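Local structure of putative isochorismatase (Burkholderia xenovorans, 3OQP) at residues E160-R163 and V164-V168. The protein is a putative isochorismatase-family enzyme that probably acts as a hydrolase, its natural substrate not being established. Residues are numbered along the deposited sequence; the frame is centred on the assembly and turned at random.
Sequences EIHR and VFSVV
S166 and H162, one helical turn apart, meet through two hydrogen bonds converging on a single acceptor. H162 O takes the S166 backbone N at 2.9 Å and S166 OG at 2.8 Å, and the two donors come from opposite faces of the carbonyl plane. A chi1 of -65° sets OG beside its own backbone N, within reach of this carbonyl; the hydroxyl approaches 37° out of the carbonyl plane, off the lone pairs. The same OG lies 3.8 Å above one face of the H162 ring, displaced from the ring centre. That ring is fixed from outside the helix turn by T119 OG1 at ND1 and H141 O at NE2, which satisfies both buried nitrogens.

Three further i to i+4 backbone bonds are V164 N to E160 O, F165 N to I161 O and V167 N to R163 O; the middle one is 3.0 Å long and nearly straight at 169°.

The main apolar contact is I161 with F165, which run alongside each other in the same direction, I161 CG2 4.0 Å from F165 CD1. F165 also stacks on F165 of the second subunit. R163 bridges E159 of its own helix through NE and E160 of the second subunit through NH2; E160 reciprocates with R163 there. Such i to i+4 bonding, with a serine hydroxyl sharing the preceding turn's carbonyl, is that of a regular alpha helix, here at the dimer interface of an isochorismatase-like alpha/beta fold with parallel strand order 3-2-1-4-5-6.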
loop_
_atom_site.group_PDB
_atom_site.type_symbol
_atom_site.label_atom_id
_atom_site.label_comp_id
_atom_site.label_asym_id
_atom_site.label_seq_id
_atom_site.Cartn_x
_atom_site.Cartn_y
_atom_site.Cartn_z
ATOM N N GLU A 160 11.921 4.709 8.618
ATOM C CA GLU A 160 10.826 3.905 9.166
ATOM C C GLU A 160 9.849 3.562 8.027
ATOM O O GLU A 160 9.377 2.439 7.900
ATOM C CB GLU A 160 10.055 4.623 10.265
ATOM C CG GLU A 160 10.704 4.717 11.591
ATOM C CD GLU A 160 9.911 5.549 12.575
ATOM O OE1 GLU A 160 9.407 6.651 12.187
ATOM O OE2 GLU A 160 9.835 5.131 13.753
ATOM N N ILE A 161 9.521 4.545 7.200
ATOM C CA ILE A 161 8.570 4.322 6.095
ATOM C C ILE A 161 9.140 3.243 5.147
ATOM O O ILE A 161 8.439 2.321 4.765
ATOM C CB ILE A 161 8.197 5.612 5.362
ATOM C CG1 ILE A 161 7.476 6.551 6.317
ATOM C CG2 ILE A 161 7.357 5.287 4.089
ATOM C CD1 ILE A 161 7.157 7.910 5.769
ATOM N N HIS A 162 10.363 3.421 4.683
ATOM C CA HIS A 162 10.954 2.523 3.739
ATOM C C HIS A 162 11.102 1.122 4.275
ATOM O O HIS A 162 10.814 0.149 3.592
ATOM C CB HIS A 162 12.292 3.073 3.243
ATOM C CG HIS A 162 12.964 2.232 2.210
ATOM N ND1 HIS A 162 12.590 2.224 0.883
ATOM C CD2 HIS A 162 14.007 1.389 2.328
ATOM C CE1 HIS A 162 13.411 1.411 0.232
ATOM N NE2 HIS A 162 14.280 0.898 1.081
ATOM N N ARG A 163 11.531 1.031 5.527
ATOM C CA ARG A 163 11.650 -0.259 6.189
ATOM C C ARG A 163 10.305 -0.969 6.355
ATOM O O ARG A 163 10.179 -2.184 6.060
ATOM C CB ARG A 163 12.380 -0.160 7.516
ATOM C CG ARG A 163 12.459 -1.456 8.296
ATOM C CD ARG A 163 13.469 -1.508 9.456
ATOM N NE ARG A 163 13.352 -0.288 10.250
ATOM C CZ ARG A 163 12.455 -0.066 11.205
ATOM N NH1 ARG A 163 11.631 -1.006 11.601
ATOM N NH2 ARG A 163 12.404 1.120 11.787
ATOM N N VAL A 164 9.348 -0.276 6.919
ATOM C CA VAL A 164 8.009 -0.820 7.080
ATOM C C VAL A 164 7.507 -1.368 5.748
ATOM O O VAL A 164 7.009 -2.446 5.665
ATOM C CB VAL A 164 7.046 0.163 7.750
ATOM C CG1 VAL A 164 5.593 -0.221 7.434
ATOM C CG2 VAL A 164 7.280 0.205 9.266
ATOM N N PHE A 165 7.563 -0.546 4.699
ATOM C CA PHE A 165 7.065 -0.979 3.414
ATOM C C PHE A 165 7.867 -2.154 2.874
ATOM O O PHE A 165 7.283 -3.101 2.339
ATOM C CB PHE A 165 6.944 0.195 2.399
ATOM C CG PHE A 165 5.630 0.909 2.476
ATOM C CD1 PHE A 165 5.372 1.816 3.471
ATOM C CD2 PHE A 165 4.645 0.623 1.528
ATOM C CE1 PHE A 165 4.170 2.435 3.559
ATOM C CE2 PHE A 165 3.449 1.270 1.602
ATOM C CZ PHE A 165 3.210 2.156 2.619
ATOM N N SER A 166 9.188 -2.170 3.057
ATOM C CA SER A 166 9.997 -3.270 2.585
ATOM C C SER A 166 9.599 -4.581 3.270
ATOM O O SER A 166 9.464 -5.597 2.626
ATOM C CB SER A 166 11.483 -3.005 2.866
ATOM O OG SER A 166 11.958 -1.895 2.121
ATOM N N VAL A 167 9.406 -4.508 4.587
ATOM C CA VAL A 167 9.009 -5.688 5.351
ATOM C C VAL A 167 7.588 -6.197 5.034
ATOM O O VAL A 167 7.326 -7.361 4.803
ATOM C CB VAL A 167 9.221 -5.412 6.869
ATOM C CG1 VAL A 167 8.662 -6.523 7.685
ATOM C CG2 VAL A 167 10.746 -5.157 7.158
ATOM N N VAL A 168 6.667 -5.232 4.890
ATOM C CA VAL A 168 5.306 -5.580 4.502
ATOM C C VAL A 168 5.271 -6.144 3.087
ATOM O O VAL A 168 4.621 -7.145 2.820
ATOM C CB VAL A 168 4.367 -4.390 4.659
ATOM C CG1 VAL A 168 2.976 -4.642 4.032
ATOM C CG2 VAL A 168 4.162 -4.044 6.132
#